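Side-chain contacts in restriction endonuclease LpnPI (Legionella pneumophila subsp. pneumophila str. Philadelphia 1, PDB 4RZL), which probably recognises modified cytosines in DNA through this N-terminal SRA-like domain and cuts the DNA with a separate nuclease domain of the full-length protein: residues D117-H120 with A125-I128; F205-D208 with F214-W217. All coordinates share one frame; numbering follows the deposited sequence.

Contact 1: residues D117-H120 with A125-I128; sequences DSTH and ARRI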
# COMPACT_ATOMS: atom_id res chain seq x y z
N ASP A 117 -2.96 2.35 15.66
CA ASP A 117 -3.41 2.16 17.05
C ASP A 117 -3.65 0.68 17.36
O ASP A 117 -3.31 0.20 18.43
CB ASP A 117 -4.68 2.99 17.32
CG ASP A 117 -4.41 4.50 17.36
OD1 ASP A 117 -3.22 4.90 17.37
OD2 ASP A 117 -5.37 5.29 17.40
N SER A 118 -4.26 -0.04 16.42
CA SER A 118 -4.42 -1.49 16.54
C SER A 118 -3.06 -2.18 16.68
O SER A 118 -2.87 -3.05 17.54
CB SER A 118 -5.16 -2.04 15.31
OG SER A 118 -5.20 -3.45 15.33
N THR A 119 -2.11 -1.76 15.86
CA THR A 119 -0.79 -2.37 15.85
C THR A 119 -0.07 -2.22 17.19
O THR A 119 0.63 -3.13 17.64
CB THR A 119 0.06 -1.77 14.71
OG1 THR A 119 -0.56 -2.10 13.46
CG2 THR A 119 1.49 -2.28 14.71
N HIS A 120 -0.27 -1.08 17.84
CA HIS A 120 0.40 -0.78 19.10
C HIS A 120 -0.51 -1.00 20.31
O HIS A 120 -0.12 -0.71 21.42
CB HIS A 120 0.90 0.66 19.09
CG HIS A 120 2.00 0.89 18.11
ND1 HIS A 120 3.29 0.47 18.34
CD2 HIS A 120 2.00 1.48 16.90
CE1 HIS A 120 4.04 0.79 17.30
NE2 HIS A 120 3.29 1.41 16.41
N ALA A 125 -4.01 -6.81 19.81
CA ALA A 125 -3.03 -6.14 18.95
C ALA A 125 -3.11 -6.66 17.51
O ALA A 125 -3.20 -7.87 17.29
CB ALA A 125 -1.63 -6.34 19.51
N ARG A 126 -3.14 -5.73 16.57
CA ARG A 126 -3.10 -6.01 15.13
C ARG A 126 -4.36 -6.70 14.62
O ARG A 126 -4.45 -7.02 13.44
CB ARG A 126 -1.87 -6.85 14.78
CG ARG A 126 -0.55 -6.24 15.21
CD ARG A 126 0.59 -7.27 15.07
NE ARG A 126 0.33 -8.42 15.92
CZ ARG A 126 0.66 -8.50 17.20
NH1 ARG A 126 1.31 -7.51 17.79
NH2 ARG A 126 0.35 -9.60 17.88
N ARG A 127 -5.34 -6.91 15.49
CA ARG A 127 -6.52 -7.71 15.14
C ARG A 127 -7.25 -7.23 13.88
O ARG A 127 -7.69 -8.03 13.06
CB ARG A 127 -7.51 -7.73 16.31
CG ARG A 127 -8.69 -8.66 16.10
CD ARG A 127 -8.24 -10.11 16.01
NE ARG A 127 -7.23 -10.42 17.03
CZ ARG A 127 -7.51 -10.83 18.26
NH1 ARG A 127 -8.78 -10.99 18.64
NH2 ARG A 127 -6.53 -11.08 19.12
N ILE A 128 -7.39 -5.92 13.74
CA ILE A 128 -8.19 -5.40 12.64
C ILE A 128 -7.34 -5.01 11.44
O ILE A 128 -7.85 -4.53 10.44
CB ILE A 128 -9.04 -4.20 13.09
CG1 ILE A 128 -8.16 -3.10 13.68
CG2 ILE A 128 -10.08 -4.64 14.13
CD1 ILE A 128 -7.78 -2.00 12.70
O HOH W 1 2.25 -5.01 16.90
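The contact belongs to the C-terminal end of helix 108-119 in the SRA-like DNA-recognition domain, where S118 and T119 meet the loop that leads to strand 132-137. The chain turns back on itself after the helix. The loop then gives a backbone N-H to the last turn: R126 N donates to S118 O at 2.9 Å. A125 CA adds a CH...O contact to S118 O at 3.4 Å. S118 is buried and points at the loop. Its OG is anti to the backbone N (chi1 173°), which places it over the R126-R127 backbone. The S118 CB packs on I128, 3.6 Å from CG1, and I128 CD1 comes alongside the same carbon. The R126 side chain passes T119 instead. R126 CG lies 3.9 Å from T119 CA, and a bend at chi3 (-60°) turns the guanidinium back so that A125 CB sits over one face, toward the rim. R126 NE also bonds K218 O on helix 212-220, and T119 OG1 bonds L115 O one turn back. A water bridges the two segments: it donates to T119 O at 2.6 Å and accepts from R126 NH1 at 2.8 Å, lying at the guanidinium edge and in its plane.

Contact 2: residues F205-D208 with F214-W217; sequences FGQD and FYQW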
# COMPACT_ATOMS: atom_id res chain seq x y z
N PHE A 205 -10.16 -19.48 3.69
CA PHE A 205 -10.23 -20.92 3.48
C PHE A 205 -9.63 -21.31 2.13
O PHE A 205 -8.90 -22.30 2.03
CB PHE A 205 -11.67 -21.41 3.57
N GLY A 206 -9.92 -20.52 1.10
CA GLY A 206 -9.44 -20.80 -0.24
C GLY A 206 -8.08 -20.19 -0.55
O GLY A 206 -7.61 -20.22 -1.69
N GLN A 207 -7.45 -19.62 0.48
CA GLN A 207 -6.14 -18.99 0.31
C GLN A 207 -5.01 -20.01 0.40
O GLN A 207 -5.12 -21.03 1.09
CB GLN A 207 -5.93 -17.89 1.36
CG GLN A 207 -6.80 -16.65 1.13
CD GLN A 207 -6.63 -15.56 2.19
OE1 GLN A 207 -5.77 -15.64 3.08
NE2 GLN A 207 -7.46 -14.52 2.10
N ASP A 208 -3.92 -19.74 -0.32
CA ASP A 208 -2.72 -20.54 -0.14
C ASP A 208 -1.79 -19.83 0.85
O ASP A 208 -2.20 -18.91 1.56
CB ASP A 208 -2.03 -20.81 -1.48
CG ASP A 208 -1.67 -19.54 -2.24
OD1 ASP A 208 -1.75 -18.42 -1.67
OD2 ASP A 208 -1.33 -19.67 -3.44
N PHE A 214 2.58 -12.57 6.56
CA PHE A 214 1.63 -11.60 7.09
C PHE A 214 0.93 -12.20 8.30
O PHE A 214 0.82 -11.58 9.35
CB PHE A 214 0.61 -11.17 6.03
CG PHE A 214 -0.54 -10.38 6.60
CD1 PHE A 214 -0.38 -9.05 6.94
CD2 PHE A 214 -1.77 -10.98 6.80
CE1 PHE A 214 -1.43 -8.32 7.47
CE2 PHE A 214 -2.83 -10.26 7.33
CZ PHE A 214 -2.66 -8.93 7.67
N TYR A 215 0.44 -13.43 8.14
CA TYR A 215 -0.29 -14.09 9.24
C TYR A 215 0.61 -14.34 10.44
O TYR A 215 0.17 -14.30 11.57
CB TYR A 215 -0.93 -15.38 8.74
CG TYR A 215 -2.04 -15.09 7.76
CD1 TYR A 215 -3.11 -14.28 8.13
CD2 TYR A 215 -2.02 -15.60 6.47
CE1 TYR A 215 -4.13 -13.99 7.25
CE2 TYR A 215 -3.04 -15.33 5.58
CZ TYR A 215 -4.09 -14.53 5.98
OH TYR A 215 -5.12 -14.24 5.10
N GLN A 216 1.89 -14.58 10.17
CA GLN A 216 2.87 -14.69 11.23
C GLN A 216 2.97 -13.35 11.99
O GLN A 216 2.95 -13.33 13.22
CB GLN A 216 4.23 -15.11 10.66
CG GLN A 216 5.27 -15.48 11.72
CD GLN A 216 5.90 -14.28 12.39
OE1 GLN A 216 5.94 -14.21 13.63
NE2 GLN A 216 6.40 -13.35 11.60
N TRP A 217 3.10 -12.25 11.25
CA TRP A 217 3.17 -10.93 11.87
C TRP A 217 1.91 -10.63 12.69
O TRP A 217 2.00 -10.05 13.77
CB TRP A 217 3.36 -9.83 10.81
CG TRP A 217 3.27 -8.45 11.39
CD1 TRP A 217 4.28 -7.73 12.00
CD2 TRP A 217 2.10 -7.61 11.44
NE1 TRP A 217 3.80 -6.50 12.40
CE2 TRP A 217 2.48 -6.40 12.07
CE3 TRP A 217 0.78 -7.76 10.98
CZ2 TRP A 217 1.57 -5.35 12.28
CZ3 TRP A 217 -0.12 -6.71 11.20
CH2 TRP A 217 0.28 -5.52 11.84
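Q207 and Y215 join the loop before helix 212-220 to the helix itself, at the surface of the domain. Along the loop, F205 and G206 lead into Q207, the residue that makes the contact. Its side chain leaves toward the helix. The chain is extended beyond CG (chi2 178°), and this carries the amide out to the Y215 hydroxyl. Y215 OH donates to Q207 OE1 over a short 2.5 Å. The hydroxyl lies in the carbonyl plane on a lone pair of OE1, with a C=O...donor angle of 135°. OE1 stands at the edge of the Y215 ring, near its plane, 3.5 Å from CZ. The two side chains cross at about a right angle, yet the amide and ring planes are only 27° apart. The other end of the amide is held too: Q207 NE2 bonds S200 O, which should fix which way round the amide sits. D208 follows and turns to other partners, S194 and S210. F214 CD2 lies over one face of the Y215 ring. Y215 also touches W197 of helix 195-199, while F214, next to it on helix 212-220, packs against V154 of strand 147-155.

Both contacts lie at the surface of the domain, and their centres are about 17 Å apart. Contact 1 closes a chain reversal after a helix; contact 2 spans from a loop to the following helix through two long side chains. Contact 1 holds the C-terminal end of helix 108-119 to the loop after it. Contact 2 holds helix 212-220 to the loop before it. Contact 1 is the larger and mixes backbone, aliphatic and water-mediated pairing around a buried serine. Contact 2 rests on one side-chain hydrogen bond between partly exposed residues. Helix 212-220 connects them: its W217 packs on T119 and R126 of contact 1, with T119 OG1 3.9 Å from W217 CH2.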